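Local coordinates for 2-amino-4-hydroxy-6-hydroxymethyldihydropteridine pyrophosphokinase (Haemophilus influenzae, PDB 1CBK), which catalyses the transfer of pyrophosphate from ATP to 6-hydroxymethyl-7,8-dihydropterin, a step in folate biosynthesis, at the interface of chains A and B. Numbering follows the deposited sequence. Chains: chain A/B, Protein (7,8-dihydro-6-hydroxymethylpterin-pyrophosphokinase).

The interface of chains A and B. Residues chain A 46, 89, 115, 117, 120-121; chain B 46, 89, 115, 117, 120-121.
In this HPPK-family pyrophosphokinase, two copies meet across a two-fold axis where the 3-10 helices 116-120 face each other, an example of a symmetric contact built on reciprocal salt bridges, each Arg121 paired with the other chain's Asp117. The enzyme is a monomer, so the pairing may belong to the crystal, although it draws in A:Leu46, A:Trp89 and A:Arg121, which line the pterin pocket.

Each arginine reaches over as an extended chain and grips the opposing aspartate side-on. A:Arg121 NH2 lies 2.9 Å from B:Asp117 OD1, and A:Arg121 NE, 3.2 Å away, donates to the same OD1. Both bonds use the syn lone pair of that carboxylate oxygen, which sits almost in the guanidinium plane. In the twin, B:Arg121 NH2 to A:Asp117 OD1 is 2.8 Å, and the carboxylate is turned 31° from the guanidinium. With CG anti to the carbonyl carbon (chi1 -79° in A:Asp117), the two carboxylates stack nearly parallel, 11° apart, A:Asp117 CG lying 3.6 Å from B:Asp117 CB. The arginines probably offset the repulsion between these like-charged groups.

Two waters tie the helices together between the aspartates and the asparagine amides. Water 1 joins the main-chain A:Asp117 O to B:Asp117 OD1 and to the amide B:Asn120 ND2, while water 2 makes the two-fold equivalent set with B:Asp117 O, A:Asp117 OD1 and A:Asn120 ND2, its bond to the last being nearly straight. Each OD1 is thus held by two arginine nitrogens and a water. A:Asn120 CB packs against B:Asn120 CB at 3.7 Å, and the methyls of A:Leu46 meet the amide tip of B:Asn120.

On the side of the aspartates away from the asparagines, A:Trp89 crosses B:His115 edge-to-face: its benzo rim, at CZ2, points onto one imidazole face, offset toward the ring's border. A:Trp89 CH2 is 3.7 Å from B:His115 CD2, and the same rim carries B:Asp117 OD2 at its edge, in plane. B:His115, with CG anti to the backbone N, also makes a weak bond through NE2 to B:Asp117 OD2.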
ATOM      1  N   LEU A  46       4.161  10.261  -1.906  1.00  9.05           N
ATOM      2  CA  LEU A  46       4.106   9.134  -0.990  1.00 10.28           C
ATOM      3  C   LEU A  46       5.500   8.518  -1.237  1.00 11.27           C
ATOM      4  O   LEU A  46       5.770   7.983  -2.315  1.00 11.41           O
ATOM      5  CB  LEU A  46       2.999   8.125  -1.382  1.00  7.32           C
ATOM      6  CG  LEU A  46       3.062   6.789  -0.613  1.00  7.96           C
ATOM      7  CD1 LEU A  46       2.908   7.041   0.924  1.00  5.66           C
ATOM      8  CD2 LEU A  46       1.986   5.837  -1.137  1.00  7.12           C
ATOM      9  N   TRP A  89      10.339   4.360  -5.353  1.00  8.47           N
ATOM     10  CA  TRP A  89       9.534   5.304  -4.579  1.00  7.61           C
ATOM     11  C   TRP A  89       9.808   6.745  -4.949  1.00  7.28           C
ATOM     12  O   TRP A  89       9.255   7.650  -4.310  1.00 10.67           O
ATOM     13  CB  TRP A  89       9.722   5.141  -3.061  1.00  9.17           C
ATOM     14  CG  TRP A  89       9.424   3.801  -2.545  1.00  8.40           C
ATOM     15  CD1 TRP A  89      10.321   2.885  -2.105  1.00  9.11           C
ATOM     16  CD2 TRP A  89       8.127   3.223  -2.359  1.00  5.53           C
ATOM     17  NE1 TRP A  89       9.664   1.765  -1.637  1.00 10.54           N
ATOM     18  CE2 TRP A  89       8.308   1.950  -1.786  1.00  6.45           C
ATOM     19  CE3 TRP A  89       6.818   3.664  -2.609  1.00  6.67           C
ATOM     20  CZ2 TRP A  89       7.249   1.106  -1.452  1.00 10.61           C
ATOM     21  CZ3 TRP A  89       5.747   2.820  -2.274  1.00  9.20           C
ATOM     22  CH2 TRP A  89       5.978   1.557  -1.702  1.00  8.40           C
ATOM     23  N   HIS A 115      -5.646  -3.859  -6.290  1.00 11.21           N
ATOM     24  CA  HIS A 115      -4.374  -3.768  -5.563  1.00 12.47           C
ATOM     25  C   HIS A 115      -4.822  -2.908  -4.379  1.00 11.97           C
ATOM     26  O   HIS A 115      -5.015  -1.687  -4.500  1.00 11.74           O
ATOM     27  CB  HIS A 115      -3.271  -3.083  -6.364  1.00 15.97           C
ATOM     28  CG  HIS A 115      -1.942  -3.090  -5.670  1.00 19.02           C
ATOM     29  ND1 HIS A 115      -1.775  -2.635  -4.376  1.00 17.38           N
ATOM     30  CD2 HIS A 115      -0.721  -3.518  -6.076  1.00 23.37           C
ATOM     31  CE1 HIS A 115      -0.512  -2.786  -4.018  1.00 23.66           C
ATOM     32  NE2 HIS A 115       0.148  -3.317  -5.031  1.00 21.96           N
ATOM     33  N   ASP A 117      -3.549  -1.777  -1.602  1.00 11.57           N
ATOM     34  CA  ASP A 117      -2.771  -0.670  -1.025  1.00 14.46           C
ATOM     35  C   ASP A 117      -3.172   0.650  -1.667  1.00 14.58           C
ATOM     36  O   ASP A 117      -3.086   1.707  -1.033  1.00 15.57           O
ATOM     37  CB  ASP A 117      -1.266  -0.873  -1.211  1.00 14.02           C
ATOM     38  CG  ASP A 117      -0.690  -1.835  -0.213  1.00 12.90           C
ATOM     39  OD1 ASP A 117      -1.100  -1.788   0.976  1.00 10.79           O
ATOM     40  OD2 ASP A 117       0.195  -2.615  -0.623  1.00 18.18           O
ATOM     41  N   ASN A 120      -5.792   2.817  -0.049  1.00 11.99           N
ATOM     42  CA  ASN A 120      -5.334   3.596   1.111  1.00 10.67           C
ATOM     43  C   ASN A 120      -4.625   4.857   0.642  1.00 10.39           C
ATOM     44  O   ASN A 120      -4.062   5.595   1.448  1.00 10.40           O
ATOM     45  CB  ASN A 120      -4.382   2.765   1.976  1.00 11.59           C
ATOM     46  CG  ASN A 120      -5.108   1.673   2.751  1.00 18.29           C
ATOM     47  OD1 ASN A 120      -6.304   1.796   3.013  1.00 16.71           O
ATOM     48  ND2 ASN A 120      -4.400   0.597   3.109  1.00 15.21           N
ATOM     49  N   ARG A 121      -4.664   5.110  -0.666  1.00  8.47           N
ATOM     50  CA  ARG A 121      -4.011   6.281  -1.240  1.00  7.51           C
ATOM     51  C   ARG A 121      -5.017   7.369  -1.553  1.00  6.92           C
ATOM     52  O   ARG A 121      -5.912   7.175  -2.371  1.00  7.32           O
ATOM     53  CB  ARG A 121      -3.262   5.883  -2.513  1.00  7.95           C
ATOM     54  CG  ARG A 121      -2.048   5.020  -2.240  1.00  6.17           C
ATOM     55  CD  ARG A 121      -1.363   4.580  -3.528  1.00  5.08           C
ATOM     56  NE  ARG A 121      -0.235   3.703  -3.251  1.00  6.76           N
ATOM     57  CZ  ARG A 121       0.710   3.391  -4.124  1.00  9.54           C
ATOM     58  NH1 ARG A 121       0.681   3.904  -5.347  1.00  9.26           N
ATOM     59  NH2 ARG A 121       1.698   2.575  -3.779  1.00 10.65           N
TER
ATOM     60  N   LEU B  46      -7.589  -5.947   5.169  1.00 11.82           N
ATOM     61  CA  LEU B  46      -7.225  -5.096   4.048  1.00  9.79           C
ATOM     62  C   LEU B  46      -7.152  -6.146   2.947  1.00  8.49           C
ATOM     63  O   LEU B  46      -6.258  -6.981   2.936  1.00  6.98           O
ATOM     64  CB  LEU B  46      -5.845  -4.452   4.238  1.00 11.74           C
ATOM     65  CG  LEU B  46      -5.370  -3.616   3.035  1.00 14.52           C
ATOM     66  CD1 LEU B  46      -6.385  -2.484   2.759  1.00 13.91           C
ATOM     67  CD2 LEU B  46      -3.961  -3.048   3.262  1.00  8.81           C
ATOM     68  N   TRP B  89      -3.562 -11.460  -0.726  1.00 10.21           N
ATOM     69  CA  TRP B  89      -4.389 -10.551   0.051  1.00 10.52           C
ATOM     70  C   TRP B  89      -5.328 -11.294   0.999  1.00 11.12           C
ATOM     71  O   TRP B  89      -6.146 -10.656   1.652  1.00 12.77           O
ATOM     72  CB  TRP B  89      -5.232  -9.653  -0.869  1.00  9.67           C
ATOM     73  CG  TRP B  89      -4.448  -8.798  -1.830  1.00 15.55           C
ATOM     74  CD1 TRP B  89      -4.396  -8.933  -3.195  1.00 13.43           C
ATOM     75  CD2 TRP B  89      -3.684  -7.623  -1.513  1.00 13.77           C
ATOM     76  NE1 TRP B  89      -3.664  -7.911  -3.741  1.00 15.32           N
ATOM     77  CE2 TRP B  89      -3.213  -7.087  -2.738  1.00 17.65           C
ATOM     78  CE3 TRP B  89      -3.359  -6.970  -0.314  1.00  9.66           C
ATOM     79  CZ2 TRP B  89      -2.440  -5.920  -2.803  1.00 14.50           C
ATOM     80  CZ3 TRP B  89      -2.585  -5.806  -0.373  1.00 13.96           C
ATOM     81  CH2 TRP B  89      -2.134  -5.296  -1.620  1.00 14.61           C
ATOM     82  N   HIS B 115       8.583   0.575   3.609  1.00 12.89           N
ATOM     83  CA  HIS B 115       7.652   0.221   2.543  1.00 12.47           C
ATOM     84  C   HIS B 115       6.555   1.237   2.799  1.00 11.36           C
ATOM     85  O   HIS B 115       5.796   1.118   3.762  1.00  9.85           O
ATOM     86  CB  HIS B 115       7.110  -1.201   2.662  1.00 14.61           C
ATOM     87  CG  HIS B 115       6.159  -1.557   1.559  1.00 18.36           C
ATOM     88  ND1 HIS B 115       6.283  -2.712   0.806  1.00 24.95           N
ATOM     89  CD2 HIS B 115       5.141  -0.859   1.009  1.00 12.85           C
ATOM     90  CE1 HIS B 115       5.386  -2.697  -0.165  1.00 21.43           C
ATOM     91  NE2 HIS B 115       4.683  -1.582  -0.062  1.00 22.66           N
ATOM     92  N   ASP B 117       3.684   1.884   1.613  1.00 12.64           N
ATOM     93  CA  ASP B 117       2.255   1.563   1.676  1.00 14.72           C
ATOM     94  C   ASP B 117       1.852   1.210   3.101  1.00 14.38           C
ATOM     95  O   ASP B 117       0.727   1.481   3.524  1.00 13.97           O
ATOM     96  CB  ASP B 117       1.893   0.463   0.680  1.00 13.97           C
ATOM     97  CG  ASP B 117       1.841   0.987  -0.745  1.00 14.15           C
ATOM     98  OD1 ASP B 117       1.200   2.035  -0.972  1.00  9.86           O
ATOM     99  OD2 ASP B 117       2.426   0.338  -1.628  1.00 22.15           O
ATOM    100  N   ASN B 120       0.374   3.800   5.286  1.00 15.31           N
ATOM    101  CA  ASN B 120      -1.036   4.068   5.014  1.00 15.81           C
ATOM    102  C   ASN B 120      -1.980   3.060   5.696  1.00 14.50           C
ATOM    103  O   ASN B 120      -3.194   3.186   5.588  1.00 13.10           O
ATOM    104  CB  ASN B 120      -1.286   4.100   3.499  1.00 16.17           C
ATOM    105  CG  ASN B 120      -0.811   5.395   2.860  1.00 17.94           C
ATOM    106  OD1 ASN B 120      -0.803   6.440   3.511  1.00 17.21           O
ATOM    107  ND2 ASN B 120      -0.433   5.334   1.580  1.00 12.29           N
ATOM    108  N   ARG B 121      -1.416   2.099   6.434  1.00 14.07           N
ATOM    109  CA  ARG B 121      -2.199   1.078   7.138  1.00 10.66           C
ATOM    110  C   ARG B 121      -2.411   1.417   8.601  1.00 11.23           C
ATOM    111  O   ARG B 121      -1.462   1.501   9.369  1.00 10.36           O
ATOM    112  CB  ARG B 121      -1.504  -0.274   7.023  1.00  9.02           C
ATOM    113  CG  ARG B 121      -1.389  -0.762   5.592  1.00 10.39           C
ATOM    114  CD  ARG B 121      -0.530  -1.998   5.465  1.00  8.35           C
ATOM    115  NE  ARG B 121      -0.601  -2.512   4.103  1.00  6.00           N
ATOM    116  CZ  ARG B 121      -0.132  -3.689   3.718  1.00  5.77           C
ATOM    117  NH1 ARG B 121       0.469  -4.497   4.586  1.00  8.88           N
ATOM    118  NH2 ARG B 121      -0.254  -4.070   2.458  1.00 11.04           N
TER
HETATM  119  O   HOH W   1      -1.004   2.822   0.182  1.00 15.25           O
HETATM  120  O   HOH W   2      -1.676   0.514   2.402  1.00 20.01           O